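Local coordinates for extracellular solute-binding protein family 1 (Pseudothermotoga lettingae, PDB 5CI5) that binds alpha-D-tagatose and probably delivers sugar to an ABC transporter as its extracellular substrate-capturing component, at residues Asp163-Ala168 with Leu226-Asp231; Pro240-Tyr245 with Arg389-Glu394; Ala146-Ala151 with Asn157-Trp162. All coordinates share one frame; numbering follows the deposited sequence.

In the fold
Three contacts, each made by apolar side chains, follow one another through one flank of this solute-binding protein. Along the chain, contact 3 closes first, contact 1 comes next and contact 2 last, the last reaching the late helix 376-391. Contact 1 is the middle member: its centre lies about 14 Å from that of contact 3 and about 15 Å from that of contact 2, and it touches both. Trp162 packs on Phe228, and Pro159 on the backbone of Glu164 and Leu165, while Thr230 of contact 1 meets Val390 and Leu391. Contacts 2 and 3, about 25 Å apart between centres, do not touch. Helix 220-234 thus lies between helix 162-172 and the late helix 376-391.

Contact 1 (Asp163-Ala168 with Leu226-Asp231); sequences DELLDA and LKFYTD
Phe228 reaches from helix 220-234 to helix 162-172 and meets two consecutive leucines, Leu165 and Leu166, in a small apolar helix-to-helix contact that buries 123 Å² in all. The two leucines approach the ring differently. Leu166 offers its CB at the ring edge, close to the ring plane and 4.3 Å from Phe228 CZ. The other contact comes from a branch end, with Leu165 CD2 lying obliquely to the ring and 4.4 Å from Phe228 CE2. Closer than either leucine is a residue just before the first segment: Trp162, at the start of the leucine-bearing helix, sets its indole against the phenyl ring with the planes about 35° apart, and Trp162 CE3 lies 3.4 Å from Phe228 CD2. No hydrogen bond crosses between the helices, whose closest CA atoms, those of Leu166 and Phe228, are still 9.5 Å apart; the aromatic side chain therefore has to span most of that distance. It does so because its CG stands opposite the backbone N (chi1 -174°), which carries the ring outward from its helix.

Within helix 220-234, Leu226 O accepts two bonds, from Thr230 N and, from the opposite face of its plane, from Thr230 OG1 at 2.8 Å. The second leaves the threonine hydroxyl satisfied within its own helix turn.

Beyond the interface, Leu165 also packs on Met261 of strand 261-264, while Leu226, Tyr229 and Thr230 lean on helix 376-391. The contact thus places helix 220-234 between helix 162-172 and the late helix 376-391.

Contact 2 (Pro240-Tyr245 with Arg389-Glu394); sequences PNAIQY and RVLLGE
Ile243 lodges against Leu391 and Leu392 where a Schellman motif closes helix 376-391, so that in this type 2 periplasmic-binding fold the loop leading to helix 247-255 is packed on a helix end 144 residues further along. The bump is the ethyl branch of Ile243, and the hollow is the notch between two neighbouring leucines. On one side Ile243 CD1 rests 3.7 Å from Leu391 CB, the two side chains sliding past each other in opposite directions. On the other, the same methyl lies 3.8 Å from Leu392 CG, and here the side chains cross at about a right angle, with Leu392 CD2 closing in on Ile243 CG1. The torsion is what aims the branch, since CG1 lies beside the backbone N and opposite the carbonyl carbon (chi1 -77°). Next to this bump the smaller Ala242 supplies a shallow step, its CB 3.8 Å from Leu391 CD1. Without the ethyl branch of Ile243, as with an alanine here, the notch between Leu391 and Leu392 would probably be left unfilled and the exposed Leu392 side chain freer to turn.

Local hydrogen bonds shape both segments. In the loop, Asn241 forms an Asx turn, its OD1 accepting from Ile243 N at 3.2 Å with the donor tilted 31° from the carbonyl plane, which helps to set the backbone carrying the isoleucine. Ala242 and Leu391 also share Ala233 of helix 220-234 as a neighbour. At the helix end Gly393 takes positive phi, and the two Schellman bonds run from Gly393 N to Val390 O at 3.0 Å and from Glu394 N to Arg389 O at 2.9 Å.

Contact 3 (Ala146-Ala151 with Asn157-Trp162); sequences AMFEKA and NPPKTW
Phe148 turns the edge of its ring toward Pro159, so the contact is an aromatic rim against a proline ring atom, with no stacking of faces. Pro159 CD sits near the plane of the phenyl group and faces the bond between two rim carbons, 4.0 Å from both Phe148 CE2 and Phe148 CZ. The two side chains are skewed against each other. Pro158 comes in less directly: its CA lies obliquely to the ring, 4.5 Å from Phe148 CE2. The phenyl group is aimed by a first torsion well off the staggered position (chi1 -91°), which brings its far rim to the Pro-Pro step. No hydrogen bond crosses between the segments, which bury a small surface between them, 79 Å² with both sides summed.

The contact folds the loop that joins two successive helices back against the first of them. After the prolines, Thr161 is the N-cap of the second helix, its OG1 bonded to Glu164 N.

Around the pair, the ring of Phe148 also meets that of Tyr143, and Ile172 of helix 162-172 touches its side chain. Met261 of strand 261-264 packs on both Phe148 and Pro159, and Leu141 of strand 140-144 on Pro159, seating the connection between helices 145-150 and 162-172 on the three-stranded antiparallel sheet.

Contact 1 (Asp163-Ala168 with Leu226-Asp231)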
loop_
_atom_site.group_PDB
_atom_site.type_symbol
_atom_site.label_atom_id
_atom_site.label_comp_id
_atom_site.label_asym_id
_atom_site.label_seq_id
_atom_site.Cartn_x
_atom_site.Cartn_y
_atom_site.Cartn_z
ATOM N N ASP A 163 -9.219 -20.819 8.373
ATOM C CA ASP A 163 -9.269 -22.260 8.158
ATOM C C ASP A 163 -9.502 -22.553 6.671
ATOM O O ASP A 163 -8.870 -23.435 6.072
ATOM C CB ASP A 163 -10.362 -22.901 8.989
ATOM C CG ASP A 163 -9.984 -23.020 10.464
ATOM O OD1 ASP A 163 -8.791 -22.853 10.805
ATOM O OD2 ASP A 163 -10.887 -23.288 11.270
ATOM N N GLU A 164 -10.399 -21.788 6.065
ATOM C CA GLU A 164 -10.697 -21.966 4.645
ATOM C C GLU A 164 -9.503 -21.552 3.785
ATOM O O GLU A 164 -9.213 -22.195 2.774
ATOM C CB GLU A 164 -11.950 -21.175 4.265
ATOM C CG GLU A 164 -13.207 -21.777 4.877
ATOM C CD GLU A 164 -14.444 -20.897 4.722
ATOM O OE1 GLU A 164 -14.342 -19.776 4.196
ATOM O OE2 GLU A 164 -15.528 -21.343 5.149
ATOM N N LEU A 165 -8.777 -20.520 4.214
ATOM C CA LEU A 165 -7.610 -20.049 3.464
ATOM C C LEU A 165 -6.575 -21.150 3.427
ATOM O O LEU A 165 -5.997 -21.454 2.388
ATOM C CB LEU A 165 -7.021 -18.779 4.092
ATOM C CG LEU A 165 -5.636 -18.323 3.618
ATOM C CD1 LEU A 165 -5.699 -18.041 2.150
ATOM C CD2 LEU A 165 -5.221 -17.091 4.398
ATOM N N LEU A 166 -6.338 -21.750 4.579
ATOM C CA LEU A 166 -5.330 -22.813 4.667
ATOM C C LEU A 166 -5.711 -23.990 3.789
ATOM O O LEU A 166 -4.873 -24.553 3.055
ATOM C CB LEU A 166 -5.175 -23.277 6.108
ATOM C CG LEU A 166 -4.188 -24.408 6.374
ATOM C CD1 LEU A 166 -2.812 -24.030 5.856
ATOM C CD2 LEU A 166 -4.125 -24.757 7.840
ATOM N N ASP A 167 -6.980 -24.384 3.875
ATOM C CA ASP A 167 -7.456 -25.529 3.105
ATOM C C ASP A 167 -7.292 -25.271 1.606
ATOM O O ASP A 167 -6.744 -26.120 0.884
ATOM C CB ASP A 167 -8.912 -25.851 3.455
ATOM C CG ASP A 167 -9.339 -27.216 2.929
ATOM O OD1 ASP A 167 -8.899 -28.245 3.484
ATOM O OD2 ASP A 167 -10.093 -27.251 1.947
ATOM N N ALA A 168 -7.689 -24.087 1.144
ATOM C CA ALA A 168 -7.588 -23.767 -0.273
ATOM C C ALA A 168 -6.126 -23.681 -0.711
ATOM O O ALA A 168 -5.770 -24.184 -1.775
ATOM C CB ALA A 168 -8.298 -22.476 -0.585
ATOM N N LEU A 226 1.416 -13.988 14.091
ATOM C CA LEU A 226 2.791 -14.225 13.670
ATOM C C LEU A 226 3.031 -15.694 13.291
ATOM O O LEU A 226 3.662 -15.988 12.279
ATOM C CB LEU A 226 3.776 -13.796 14.768
ATOM C CG LEU A 226 5.250 -14.011 14.441
ATOM C CD1 LEU A 226 5.681 -13.342 13.129
ATOM C CD2 LEU A 226 6.140 -13.532 15.593
ATOM N N LYS A 227 2.526 -16.601 14.112
ATOM C CA LYS A 227 2.694 -18.033 13.851
ATOM C C LYS A 227 1.972 -18.463 12.569
ATOM O O LYS A 227 2.554 -19.167 11.750
ATOM C CB LYS A 227 2.194 -18.853 15.042
ATOM C CG LYS A 227 3.131 -18.777 16.205
ATOM C CD LYS A 227 2.782 -19.750 17.330
ATOM C CE LYS A 227 3.871 -19.678 18.394
ATOM N NZ LYS A 227 3.725 -20.730 19.430
ATOM N N PHE A 228 0.761 -17.978 12.321
ATOM C CA PHE A 228 0.038 -18.423 11.136
ATOM C C PHE A 228 0.640 -17.833 9.876
ATOM O O PHE A 228 0.851 -18.550 8.912
ATOM C CB PHE A 228 -1.448 -18.071 11.229
ATOM C CG PHE A 228 -2.280 -18.635 10.108
ATOM C CD1 PHE A 228 -2.119 -19.950 9.685
ATOM C CD2 PHE A 228 -3.210 -17.850 9.467
ATOM C CE1 PHE A 228 -2.911 -20.469 8.655
ATOM C CE2 PHE A 228 -4.006 -18.369 8.447
ATOM C CZ PHE A 228 -3.847 -19.671 8.034
ATOM N N TYR A 229 0.970 -16.544 9.904
ATOM C CA TYR A 229 1.566 -15.880 8.752
ATOM C C TYR A 229 2.846 -16.572 8.345
ATOM O O TYR A 229 3.050 -16.895 7.186
ATOM C CB TYR A 229 1.820 -14.417 9.087
ATOM C CG TYR A 229 2.285 -13.541 7.941
ATOM C CD1 TYR A 229 1.444 -13.228 6.891
ATOM C CD2 TYR A 229 3.557 -12.998 7.939
ATOM C CE1 TYR A 229 1.866 -12.415 5.850
ATOM C CE2 TYR A 229 3.987 -12.170 6.903
ATOM C CZ TYR A 229 3.131 -11.867 5.869
ATOM O OH TYR A 229 3.528 -11.074 4.802
ATOM N N THR A 230 3.718 -16.824 9.315
ATOM C CA THR A 230 4.981 -17.489 8.979
ATOM C C THR A 230 4.814 -19.006 8.741
ATOM O O THR A 230 5.528 -19.552 7.895
ATOM C CB THR A 230 6.049 -17.262 10.054
ATOM O OG1 THR A 230 5.601 -17.721 11.342
ATOM C CG2 THR A 230 6.414 -15.773 10.123
ATOM N N ASP A 231 3.880 -19.661 9.436
ATOM C CA ASP A 231 3.617 -21.089 9.187
ATOM C C ASP A 231 3.188 -21.364 7.739
ATOM O O ASP A 231 3.500 -22.413 7.190
ATOM C CB ASP A 231 2.529 -21.625 10.116
ATOM C CG ASP A 231 3.049 -21.984 11.504
ATOM O OD1 ASP A 231 4.272 -22.018 11.711
ATOM O OD2 ASP A 231 2.196 -22.266 12.380
#

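Contact 2 (Pro240-Tyr245 with Arg389-Glu394)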
loop_
_atom_site.group_PDB
_atom_site.type_symbol
_atom_site.label_atom_id
_atom_site.label_comp_id
_atom_site.label_asym_id
_atom_site.label_seq_id
_atom_site.Cartn_x
_atom_site.Cartn_y
_atom_site.Cartn_z
ATOM N N PRO A 240 5.893 -19.267 -2.339
ATOM C CA PRO A 240 7.288 -19.155 -2.768
ATOM C C PRO A 240 8.133 -18.620 -1.606
ATOM O O PRO A 240 7.596 -18.114 -0.613
ATOM C CB PRO A 240 7.225 -18.157 -3.929
ATOM C CG PRO A 240 5.812 -18.183 -4.375
ATOM C CD PRO A 240 5.020 -18.395 -3.125
ATOM N N ASN A 241 9.450 -18.691 -1.747
ATOM C CA ASN A 241 10.360 -18.300 -0.683
ATOM C C ASN A 241 10.087 -16.900 -0.141
ATOM O O ASN A 241 10.396 -15.902 -0.786
ATOM C CB ASN A 241 11.802 -18.374 -1.196
ATOM C CG ASN A 241 12.822 -18.248 -0.084
ATOM O OD1 ASN A 241 12.527 -17.745 1.005
ATOM N ND2 ASN A 241 14.040 -18.696 -0.358
ATOM N N ALA A 242 9.486 -16.844 1.044
ATOM C CA ALA A 242 8.973 -15.595 1.581
ATOM C C ALA A 242 10.083 -14.596 1.899
ATOM O O ALA A 242 9.866 -13.391 1.887
ATOM C CB ALA A 242 8.139 -15.859 2.830
ATOM N N ILE A 243 11.279 -15.094 2.195
ATOM C CA ILE A 243 12.396 -14.204 2.482
ATOM C C ILE A 243 12.774 -13.392 1.238
ATOM O O ILE A 243 13.269 -12.263 1.372
ATOM C CB ILE A 243 13.621 -15.010 3.015
ATOM C CG1 ILE A 243 13.400 -15.386 4.475
ATOM C CG2 ILE A 243 14.927 -14.218 2.859
ATOM C CD1 ILE A 243 13.338 -14.187 5.430
ATOM N N GLN A 244 12.528 -13.943 0.047
ATOM C CA GLN A 244 12.921 -13.317 -1.214
ATOM C C GLN A 244 11.833 -12.521 -1.914
ATOM O O GLN A 244 12.140 -11.681 -2.764
ATOM C CB GLN A 244 13.388 -14.366 -2.228
ATOM C CG GLN A 244 14.578 -15.178 -1.836
ATOM C CD GLN A 244 14.884 -16.216 -2.903
ATOM O OE1 GLN A 244 14.112 -17.146 -3.112
ATOM N NE2 GLN A 244 15.992 -16.038 -3.606
ATOM N N TYR A 245 10.576 -12.824 -1.612
ATOM C CA TYR A 245 9.455 -12.317 -2.415
ATOM C C TYR A 245 8.393 -11.621 -1.598
ATOM O O TYR A 245 8.183 -11.929 -0.425
ATOM C CB TYR A 245 8.804 -13.468 -3.195
ATOM C CG TYR A 245 9.771 -14.169 -4.137
ATOM C CD1 TYR A 245 10.378 -13.477 -5.173
ATOM C CD2 TYR A 245 10.045 -15.507 -3.991
ATOM C CE1 TYR A 245 11.247 -14.106 -6.041
ATOM C CE2 TYR A 245 10.909 -16.153 -4.841
ATOM C CZ TYR A 245 11.521 -15.443 -5.869
ATOM O OH TYR A 245 12.398 -16.068 -6.759
ATOM N N ARG A 389 13.224 -13.029 10.951
ATOM C CA ARG A 389 14.030 -13.836 11.863
ATOM C C ARG A 389 13.305 -15.147 12.143
ATOM O O ARG A 389 13.932 -16.179 12.331
ATOM C CB ARG A 389 14.332 -13.058 13.148
ATOM C CG ARG A 389 15.313 -11.888 12.939
ATOM C CD ARG A 389 16.703 -12.179 13.490
ATOM N NE ARG A 389 16.922 -11.559 14.785
ATOM C CZ ARG A 389 17.851 -11.952 15.651
ATOM N NH1 ARG A 389 18.655 -12.972 15.363
ATOM N NH2 ARG A 389 17.975 -11.323 16.804
ATOM N N VAL A 390 11.980 -15.112 12.153
ATOM C CA VAL A 390 11.215 -16.342 12.286
ATOM C C VAL A 390 11.361 -17.193 11.020
ATOM O O VAL A 390 11.630 -18.403 11.102
ATOM C CB VAL A 390 9.727 -16.052 12.580
ATOM C CG1 VAL A 390 8.912 -17.338 12.506
ATOM C CG2 VAL A 390 9.606 -15.396 13.922
ATOM N N LEU A 391 11.207 -16.574 9.851
ATOM C CA LEU A 391 11.288 -17.302 8.590
ATOM C C LEU A 391 12.663 -17.959 8.428
ATOM O O LEU A 391 12.764 -19.052 7.890
ATOM C CB LEU A 391 11.022 -16.364 7.408
ATOM C CG LEU A 391 9.593 -15.848 7.302
ATOM C CD1 LEU A 391 9.491 -14.809 6.188
ATOM C CD2 LEU A 391 8.632 -16.985 7.035
ATOM N N LEU A 392 13.695 -17.280 8.916
ATOM C CA LEU A 392 15.073 -17.748 8.793
ATOM C C LEU A 392 15.421 -18.784 9.843
ATOM O O LEU A 392 16.490 -19.410 9.767
ATOM C CB LEU A 392 16.045 -16.578 8.904
ATOM C CG LEU A 392 16.071 -15.546 7.771
ATOM C CD1 LEU A 392 16.754 -14.265 8.220
ATOM C CD2 LEU A 392 16.773 -16.145 6.564
ATOM N N GLY A 393 14.535 -18.965 10.818
ATOM C CA GLY A 393 14.742 -19.950 11.871
ATOM C C GLY A 393 15.726 -19.478 12.928
ATOM O O GLY A 393 16.251 -20.285 13.719
ATOM N N GLU A 394 15.975 -18.168 12.957
ATOM C CA GLU A 394 16.912 -17.585 13.918
ATOM C C GLU A 394 16.257 -17.413 15.274
ATOM O O GLU A 394 16.916 -17.533 16.301
ATOM C CB GLU A 394 17.462 -16.250 13.394
ATOM C CG GLU A 394 18.303 -16.443 12.132
ATOM C CD GLU A 394 18.704 -15.158 11.455
ATOM O OE1 GLU A 394 18.203 -14.077 11.844
ATOM O OE2 GLU A 394 19.528 -15.240 10.511
#

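Contact 3 (Ala146-Ala151 with Asn157-Trp162)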
loop_
_atom_site.group_PDB
_atom_site.type_symbol
_atom_site.label_atom_id
_atom_site.label_comp_id
_atom_site.label_asym_id
_atom_site.label_seq_id
_atom_site.Cartn_x
_atom_site.Cartn_y
_atom_site.Cartn_z
ATOM N N ALA A 146 -8.737 -18.932 -12.475
ATOM C CA ALA A 146 -8.422 -20.104 -13.276
ATOM C C ALA A 146 -7.695 -21.139 -12.444
ATOM O O ALA A 146 -7.868 -22.339 -12.653
ATOM C CB ALA A 146 -7.580 -19.721 -14.476
HETATM N N MSE A 147 -6.869 -20.672 -11.511
HETATM C CA MSE A 147 -6.124 -21.573 -10.645
HETATM C C MSE A 147 -7.051 -22.237 -9.648
HETATM O O MSE A 147 -6.880 -23.414 -9.373
HETATM C CB MSE A 147 -4.991 -20.840 -9.941
HETATM C CG MSE A 147 -3.927 -20.368 -10.902
HETATM SE SE MSE A 147 -2.438 -19.534 -10.005
HETATM C CE MSE A 147 -1.589 -21.125 -9.303
ATOM N N PHE A 148 -8.045 -21.516 -9.129
ATOM C CA PHE A 148 -9.047 -22.133 -8.252
ATOM C C PHE A 148 -9.760 -23.253 -9.010
ATOM O O PHE A 148 -9.865 -24.401 -8.544
ATOM C CB PHE A 148 -10.049 -21.080 -7.749
ATOM C CG PHE A 148 -9.647 -20.440 -6.441
ATOM C CD1 PHE A 148 -8.487 -19.691 -6.348
ATOM C CD2 PHE A 148 -10.435 -20.578 -5.316
ATOM C CE1 PHE A 148 -8.125 -19.100 -5.155
ATOM C CE2 PHE A 148 -10.074 -19.999 -4.138
ATOM C CZ PHE A 148 -8.916 -19.264 -4.053
ATOM N N GLU A 149 -10.197 -22.918 -10.214
ATOM C CA GLU A 149 -10.941 -23.875 -11.024
ATOM C C GLU A 149 -10.111 -25.119 -11.306
ATOM O O GLU A 149 -10.597 -26.246 -11.173
ATOM C CB GLU A 149 -11.402 -23.214 -12.324
ATOM C CG GLU A 149 -12.281 -24.122 -13.185
ATOM C CD GLU A 149 -12.697 -23.492 -14.498
ATOM O OE1 GLU A 149 -12.377 -22.313 -14.763
ATOM O OE2 GLU A 149 -13.343 -24.200 -15.285
ATOM N N LYS A 150 -8.853 -24.923 -11.676
ATOM C CA LYS A 150 -7.973 -26.052 -11.977
ATOM C C LYS A 150 -7.825 -26.980 -10.761
ATOM O O LYS A 150 -7.732 -28.208 -10.909
ATOM C CB LYS A 150 -6.604 -25.530 -12.443
ATOM C CG LYS A 150 -5.584 -26.598 -12.775
ATOM C CD LYS A 150 -5.814 -27.151 -14.167
ATOM C CE LYS A 150 -4.925 -28.360 -14.453
ATOM N NZ LYS A 150 -5.185 -29.496 -13.517
ATOM N N ALA A 151 -7.847 -26.397 -9.560
ATOM C CA ALA A 151 -7.699 -27.161 -8.321
ATOM C C ALA A 151 -9.030 -27.724 -7.804
ATOM O O ALA A 151 -9.086 -28.308 -6.709
ATOM C CB ALA A 151 -7.051 -26.281 -7.246
ATOM N N ASN A 157 -16.462 -18.374 -4.825
ATOM C CA ASN A 157 -16.585 -18.556 -3.377
ATOM C C ASN A 157 -15.209 -18.602 -2.701
ATOM O O ASN A 157 -14.785 -19.642 -2.185
ATOM C CB ASN A 157 -17.367 -19.829 -3.055
ATOM C CG ASN A 157 -17.790 -19.897 -1.596
ATOM O OD1 ASN A 157 -18.101 -18.879 -0.982
ATOM N ND2 ASN A 157 -17.784 -21.097 -1.030
ATOM N N PRO A 158 -14.496 -17.468 -2.704
ATOM C CA PRO A 158 -13.156 -17.464 -2.114
ATOM C C PRO A 158 -13.226 -17.707 -0.608
ATOM O O PRO A 158 -14.295 -17.569 0.003
ATOM C CB PRO A 158 -12.629 -16.057 -2.445
ATOM C CG PRO A 158 -13.857 -15.228 -2.616
ATOM C CD PRO A 158 -14.857 -16.153 -3.264
ATOM N N PRO A 159 -12.113 -18.127 -0.014
ATOM C CA PRO A 159 -12.100 -18.390 1.436
ATOM C C PRO A 159 -12.476 -17.157 2.246
ATOM O O PRO A 159 -12.056 -16.043 1.902
ATOM C CB PRO A 159 -10.647 -18.804 1.708
ATOM C CG PRO A 159 -9.869 -18.222 0.571
ATOM C CD PRO A 159 -10.777 -18.283 -0.618
ATOM N N LYS A 160 -13.214 -17.371 3.332
ATOM C CA LYS A 160 -13.646 -16.293 4.212
ATOM C C LYS A 160 -12.878 -16.312 5.531
ATOM O O LYS A 160 -12.696 -15.275 6.157
ATOM C CB LYS A 160 -15.143 -16.406 4.497
ATOM C CG LYS A 160 -16.022 -16.233 3.256
ATOM C CD LYS A 160 -17.469 -16.621 3.562
ATOM C CE LYS A 160 -18.243 -17.003 2.288
ATOM N NZ LYS A 160 -19.407 -17.918 2.545
ATOM N N THR A 161 -12.429 -17.494 5.943
ATOM C CA THR A 161 -11.767 -17.649 7.224
ATOM C C THR A 161 -10.355 -18.163 7.060
ATOM O O THR A 161 -9.970 -18.677 6.001
ATOM C CB THR A 161 -12.491 -18.641 8.100
ATOM O OG1 THR A 161 -12.371 -19.933 7.487
ATOM C CG2 THR A 161 -13.972 -18.246 8.249
ATOM N N TRP A 162 -9.575 -18.037 8.116
ATOM C CA TRP A 162 -8.233 -18.605 8.096
ATOM C C TRP A 162 -8.246 -20.107 7.819
ATOM O O TRP A 162 -7.376 -20.618 7.104
ATOM C CB TRP A 162 -7.525 -18.351 9.408
ATOM C CG TRP A 162 -6.974 -16.976 9.556
ATOM C CD1 TRP A 162 -7.131 -15.916 8.700
ATOM C CD2 TRP A 162 -6.130 -16.523 10.605
ATOM N NE1 TRP A 162 -6.443 -14.831 9.173
ATOM C CE2 TRP A 162 -5.815 -15.178 10.339
ATOM C CE3 TRP A 162 -5.610 -17.121 11.761
ATOM C CZ2 TRP A 162 -4.996 -14.423 11.178
ATOM C CZ3 TRP A 162 -4.791 -16.350 12.597
ATOM C CH2 TRP A 162 -4.512 -15.028 12.307
#